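Local coordinates for protein smoothened (Xenopus laevis, PDB 5KZZ) that probably acts as a seven-pass Hedgehog-pathway receptor, this chain being its extracellular cysteine-rich domain, the part that senses sterols such as cholesterol, at residues C10-C24 with C73-L87. Numbering follows the deposited sequence.
Sequences CKKTTTCEPLKYNIC and CAVYMPKCEGGKVEL. With ZN (zinc ion), chain E.
V85 and K12 clasp each other through both backbone polar groups: V85 N gives its hydrogen to K12 O at 2.8 Å, nearly straight at 169°, and K12 N returns one to V85 O. Bonds from L87 N to C10 O and from T14 N to G83 O extend the pairing of strands 11-13 and 84-86. On one side of the sheet K11 lies across E86; bends at chi3 and chi4 turn K11 NZ back toward the poorly ordered carboxylate, where a long salt bridge to E86 OE1 (3.7 Å) is uncertain in detail. On the face of K12 and V85 aliphatic groups meet: branched V85 suits a buried strand position, its CG1 resting 3.8 Å from K12 CB, which also meets L87 CD1, while K12's extended chain carries its amine away. G82 and G83 supply the positive phi angles of the type I' turn that leads into strand 84-86. Beside it, the C16-C80 disulfide joins loop to strand, T14 CG2 packing against C80 SG at 3.7 Å. Farther along, M77 follows the end of helix 62-76; flexible and unbranched, it runs past C24 CB, and its bend at chi3 (77°) carries CE to L19 CD2 and the carbonyl oxygens of Y21 and I23. The C24-C73 disulfide ties strand 23-24 to the last turn of that helix. K20 NZ, leading away, binds zinc with D46 and two waters. Disulfides linking the N-terminal segment to a helix and a small antiparallel sheet are characteristic of the Frizzled-type cysteine-rich domain.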
loop_
_atom_site.group_PDB
_atom_site.type_symbol
_atom_site.label_atom_id
_atom_site.label_comp_id
_atom_site.label_asym_id
_atom_site.label_seq_id
_atom_site.Cartn_x
_atom_site.Cartn_y
_atom_site.Cartn_z
ATOM N N CYS A 10 6.294 -10.707 8.212
ATOM C CA CYS A 10 5.893 -9.311 8.090
ATOM C C CYS A 10 6.738 -8.523 7.101
ATOM O O CYS A 10 6.352 -7.436 6.695
ATOM C CB CYS A 10 5.945 -8.624 9.454
ATOM S SG CYS A 10 4.619 -9.117 10.575
ATOM N N LYS A 11 7.886 -9.073 6.724
ATOM C CA LYS A 11 8.815 -8.392 5.838
ATOM C C LYS A 11 9.181 -9.273 4.655
ATOM O O LYS A 11 9.100 -10.503 4.729
ATOM C CB LYS A 11 10.066 -7.965 6.610
ATOM C CG LYS A 11 9.822 -6.779 7.539
ATOM C CD LYS A 11 10.906 -6.633 8.592
ATOM C CE LYS A 11 10.594 -7.473 9.824
ATOM N NZ LYS A 11 9.418 -6.951 10.576
ATOM N N LYS A 12 9.554 -8.637 3.554
ATOM C CA LYS A 12 9.946 -9.358 2.358
ATOM C C LYS A 12 11.300 -8.851 1.875
ATOM O O LYS A 12 11.531 -7.645 1.815
ATOM C CB LYS A 12 8.897 -9.198 1.259
ATOM C CG LYS A 12 9.233 -9.946 -0.023
ATOM C CD LYS A 12 8.015 -10.068 -0.931
ATOM C CE LYS A 12 8.360 -10.825 -2.215
ATOM N NZ LYS A 12 7.215 -10.849 -3.180
ATOM N N THR A 13 12.191 -9.783 1.537
ATOM C CA THR A 13 13.525 -9.449 1.040
ATOM C C THR A 13 13.465 -8.824 -0.350
ATOM O O THR A 13 12.793 -9.340 -1.239
ATOM C CB THR A 13 14.426 -10.699 1.000
ATOM O OG1 THR A 13 14.661 -11.142 2.338
ATOM C CG2 THR A 13 15.758 -10.383 0.345
ATOM N N THR A 14 14.173 -7.712 -0.535
ATOM C CA THR A 14 14.116 -6.973 -1.782
ATOM C C THR A 14 15.275 -5.988 -1.823
ATOM O O THR A 14 15.976 -5.806 -0.828
ATOM C CB THR A 14 12.758 -6.217 -1.931
ATOM O OG1 THR A 14 12.651 -5.631 -3.237
ATOM C CG2 THR A 14 12.635 -5.129 -0.872
ATOM N N THR A 15 15.493 -5.369 -2.973
ATOM C CA THR A 15 16.495 -4.326 -3.069
ATOM C C THR A 15 15.816 -2.981 -2.844
ATOM O O THR A 15 14.817 -2.681 -3.487
ATOM C CB THR A 15 17.210 -4.362 -4.428
ATOM O OG1 THR A 15 17.892 -5.614 -4.558
ATOM C CG2 THR A 15 18.217 -3.223 -4.543
ATOM N N CYS A 16 16.339 -2.188 -1.916
ATOM C CA CYS A 16 15.783 -0.858 -1.647
ATOM C C CYS A 16 16.290 0.191 -2.634
ATOM O O CYS A 16 17.474 0.227 -2.970
ATOM C CB CYS A 16 16.118 -0.404 -0.223
ATOM S SG CYS A 16 15.531 -1.462 1.110
ATOM N N GLU A 17 15.400 1.066 -3.085
ATOM C CA GLU A 17 15.821 2.182 -3.927
ATOM C C GLU A 17 15.253 3.487 -3.372
ATOM O O GLU A 17 14.238 3.475 -2.669
ATOM C CB GLU A 17 15.398 1.958 -5.385
ATOM C CG GLU A 17 13.919 1.770 -5.625
ATOM C CD GLU A 17 13.627 1.339 -7.061
ATOM O OE1 GLU A 17 13.074 2.139 -7.839
ATOM O OE2 GLU A 17 13.963 0.191 -7.412
ATOM N N PRO A 18 15.927 4.614 -3.639
ATOM C CA PRO A 18 15.397 5.888 -3.151
ATOM C C PRO A 18 14.022 6.164 -3.719
ATOM O O PRO A 18 13.791 5.915 -4.908
ATOM C CB PRO A 18 16.401 6.918 -3.680
ATOM C CG PRO A 18 17.624 6.157 -3.901
ATOM C CD PRO A 18 17.193 4.800 -4.367
ATOM N N LEU A 19 13.136 6.700 -2.889
ATOM C CA LEU A 19 11.810 7.106 -3.345
ATOM C C LEU A 19 11.901 8.144 -4.429
ATOM O O LEU A 19 12.636 9.120 -4.312
ATOM C CB LEU A 19 10.986 7.676 -2.197
ATOM C CG LEU A 19 10.256 6.652 -1.333
ATOM C CD1 LEU A 19 9.901 7.273 0.019
ATOM C CD2 LEU A 19 9.006 6.190 -2.053
ATOM N N LYS A 20 11.119 7.934 -5.474
ATOM C CA LYS A 20 11.017 8.893 -6.554
ATOM C C LYS A 20 10.400 10.198 -6.054
ATOM O O LYS A 20 10.800 11.268 -6.467
ATOM C CB LYS A 20 10.193 8.297 -7.694
ATOM C CG LYS A 20 10.066 9.181 -8.912
ATOM C CD LYS A 20 9.057 8.575 -9.889
ATOM C CE LYS A 20 8.835 9.494 -11.072
ATOM N NZ LYS A 20 10.109 9.718 -11.841
ATOM N N TYR A 21 9.428 10.085 -5.156
ATOM C CA TYR A 21 8.745 11.208 -4.501
ATOM C C TYR A 21 8.589 10.921 -3.029
ATOM O O TYR A 21 8.465 9.764 -2.651
ATOM C CB TYR A 21 7.371 11.440 -5.115
ATOM C CG TYR A 21 7.423 11.795 -6.562
ATOM C CD1 TYR A 21 8.098 12.928 -6.993
ATOM C CD2 TYR A 21 6.797 11.004 -7.509
ATOM C CE1 TYR A 21 8.154 13.255 -8.333
ATOM C CE2 TYR A 21 6.827 11.339 -8.858
ATOM C CZ TYR A 21 7.508 12.458 -9.257
ATOM O OH TYR A 21 7.549 12.794 -10.591
ATOM N N ASN A 22 8.580 11.969 -2.204
ATOM C CA ASN A 22 8.411 11.828 -0.764
ATOM C C ASN A 22 6.957 12.071 -0.344
ATOM O O ASN A 22 6.672 12.179 0.844
ATOM C CB ASN A 22 9.329 12.804 -0.018
ATOM C CG ASN A 22 10.791 12.620 -0.369
ATOM O OD1 ASN A 22 11.433 13.516 -0.935
ATOM N ND2 ASN A 22 11.333 11.454 -0.022
ATOM N N ILE A 23 6.071 12.180 -1.338
ATOM C CA ILE A 23 4.612 12.313 -1.156
ATOM C C ILE A 23 3.880 11.085 -1.712
ATOM O O ILE A 23 4.201 10.634 -2.818
ATOM C CB ILE A 23 4.027 13.575 -1.891
ATOM C CG1 ILE A 23 4.712 14.863 -1.439
ATOM C CG2 ILE A 23 2.505 13.629 -1.751
ATOM C CD1 ILE A 23 4.624 15.112 0.000
ATOM N N CYS A 24 2.926 10.540 -0.953
ATOM C CA CYS A 24 2.022 9.499 -1.458
ATOM C C CYS A 24 0.577 9.906 -1.237
ATOM O O CYS A 24 0.125 9.982 -0.099
ATOM C CB CYS A 24 2.300 8.165 -0.776
ATOM S SG CYS A 24 1.233 6.827 -1.379
ATOM N N CYS A 73 -0.732 3.398 -0.003
ATOM C CA CYS A 73 0.650 3.789 0.174
ATOM C C CYS A 73 1.529 2.650 0.710
ATOM O O CYS A 73 2.682 2.514 0.309
ATOM C CB CYS A 73 0.703 5.017 1.065
ATOM S SG CYS A 73 0.001 6.493 0.219
ATOM N N ALA A 74 0.969 1.822 1.591
ATOM C CA ALA A 74 1.693 0.679 2.133
ATOM C C ALA A 74 1.967 -0.399 1.082
ATOM O O ALA A 74 2.893 -1.179 1.234
ATOM C CB ALA A 74 0.926 0.092 3.321
ATOM N N VAL A 75 1.145 -0.467 0.036
ATOM C CA VAL A 75 1.338 -1.414 -1.051
ATOM C C VAL A 75 2.252 -0.851 -2.140
ATOM O O VAL A 75 3.170 -1.532 -2.605
ATOM C CB VAL A 75 -0.038 -1.792 -1.658
ATOM C CG1 VAL A 75 0.091 -2.530 -3.000
ATOM C CG2 VAL A 75 -0.846 -2.612 -0.656
ATOM N N TYR A 76 1.991 0.391 -2.544
ATOM C CA TYR A 76 2.635 0.969 -3.713
ATOM C C TYR A 76 3.930 1.694 -3.394
ATOM O O TYR A 76 4.842 1.669 -4.216
ATOM C CB TYR A 76 1.687 1.938 -4.419
ATOM C CG TYR A 76 0.638 1.242 -5.254
ATOM C CD1 TYR A 76 0.922 0.837 -6.564
ATOM C CD2 TYR A 76 -0.624 0.963 -4.745
ATOM C CE1 TYR A 76 -0.026 0.201 -7.331
ATOM C CE2 TYR A 76 -1.582 0.311 -5.525
ATOM C CZ TYR A 76 -1.282 -0.058 -6.826
ATOM O OH TYR A 76 -2.238 -0.688 -7.595
ATOM N N MET A 77 4.003 2.350 -2.234
ATOM C CA MET A 77 5.189 3.115 -1.852
ATOM C C MET A 77 5.646 2.720 -0.456
ATOM O O MET A 77 5.813 3.578 0.408
ATOM C CB MET A 77 4.915 4.627 -1.907
ATOM C CG MET A 77 4.615 5.100 -3.335
ATOM S SD MET A 77 4.184 6.854 -3.508
ATOM C CE MET A 77 5.792 7.641 -3.388
ATOM N N PRO A 78 5.863 1.406 -0.230
ATOM C CA PRO A 78 6.180 0.928 1.119
ATOM C C PRO A 78 7.572 1.339 1.571
ATOM O O PRO A 78 8.462 1.623 0.770
ATOM C CB PRO A 78 6.103 -0.589 0.965
ATOM C CG PRO A 78 6.588 -0.784 -0.450
ATOM C CD PRO A 78 5.850 0.287 -1.195
ATOM N N LYS A 79 7.765 1.330 2.880
ATOM C CA LYS A 79 9.076 1.557 3.454
ATOM C C LYS A 79 10.000 0.369 3.258
ATOM O O LYS A 79 9.628 -0.776 3.549
ATOM C CB LYS A 79 8.939 1.874 4.941
ATOM C CG LYS A 79 10.276 2.118 5.636
ATOM C CD LYS A 79 10.080 2.491 7.097
ATOM C CE LYS A 79 11.424 2.657 7.792
ATOM N NZ LYS A 79 11.277 2.998 9.241
ATOM N N CYS A 80 11.207 0.661 2.779
ATOM C CA CYS A 80 12.253 -0.334 2.597
ATOM C C CYS A 80 13.452 0.090 3.429
ATOM O O CYS A 80 13.825 1.260 3.428
ATOM C CB CYS A 80 12.629 -0.458 1.122
ATOM S SG CYS A 80 13.602 -1.910 0.691
ATOM N N GLU A 81 14.023 -0.854 4.168
ATOM C CA GLU A 81 15.200 -0.590 4.984
ATOM C C GLU A 81 15.925 -1.902 5.197
ATOM O O GLU A 81 15.289 -2.920 5.441
ATOM C CB GLU A 81 14.796 0.050 6.318
ATOM C CG GLU A 81 15.946 0.433 7.233
ATOM C CD GLU A 81 15.472 1.110 8.511
ATOM O OE1 GLU A 81 14.248 1.271 8.689
ATOM O OE2 GLU A 81 16.327 1.471 9.352
ATOM N N GLY A 82 17.247 -1.889 5.063
ATOM C CA GLY A 82 18.037 -3.092 5.282
ATOM C C GLY A 82 17.714 -4.244 4.349
ATOM O O GLY A 82 17.792 -5.409 4.740
ATOM N N GLY A 83 17.350 -3.925 3.112
ATOM C CA GLY A 83 17.019 -4.936 2.121
ATOM C C GLY A 83 15.717 -5.667 2.391
ATOM O O GLY A 83 15.510 -6.774 1.897
ATOM N N LYS A 84 14.836 -5.040 3.168
ATOM C CA LYS A 84 13.543 -5.627 3.485
ATOM C C LYS A 84 12.433 -4.595 3.378
ATOM O O LYS A 84 12.572 -3.446 3.795
ATOM C CB LYS A 84 13.546 -6.233 4.894
ATOM C CG LYS A 84 14.334 -7.527 5.024
ATOM C CD LYS A 84 14.737 -7.772 6.470
ATOM C CE LYS A 84 15.141 -9.220 6.696
ATOM N NZ LYS A 84 15.833 -9.797 5.514
ATOM N N VAL A 85 11.315 -5.019 2.818
ATOM C CA VAL A 85 10.154 -4.163 2.780
ATOM C C VAL A 85 9.131 -4.674 3.791
ATOM O O VAL A 85 9.009 -5.879 4.006
ATOM C CB VAL A 85 9.567 -4.109 1.355
ATOM C CG1 VAL A 85 9.005 -5.448 0.944
ATOM C CG2 VAL A 85 8.506 -3.098 1.286
ATOM N N GLU A 86 8.433 -3.759 4.452
ATOM C CA GLU A 86 7.348 -4.099 5.365
ATOM C C GLU A 86 6.051 -4.302 4.570
ATOM O O GLU A 86 5.784 -3.540 3.647
ATOM C CB GLU A 86 7.188 -2.986 6.414
ATOM C CG GLU A 86 6.129 -3.216 7.489
ATOM C CD GLU A 86 5.991 -4.667 7.924
ATOM O OE1 GLU A 86 7.015 -5.308 8.251
ATOM O OE2 GLU A 86 4.849 -5.171 7.927
ATOM N N LEU A 87 5.270 -5.333 4.907
ATOM C CA LEU A 87 3.984 -5.607 4.243
ATOM C C LEU A 87 2.825 -4.851 4.903
ATOM O O LEU A 87 2.907 -4.548 6.096
ATOM C CB LEU A 87 3.685 -7.112 4.259
ATOM C CG LEU A 87 4.184 -7.902 3.052
ATOM C CD1 LEU A 87 5.695 -7.838 2.966
ATOM C CD2 LEU A 87 3.716 -9.332 3.154
HETATM ZN ZN ZN E . 11.029 8.101 -12.678
HETATM O O HOH W 1 11.508 9.383 -14.676
HETATM O O HOH W 2 12.090 6.832 -11.206
#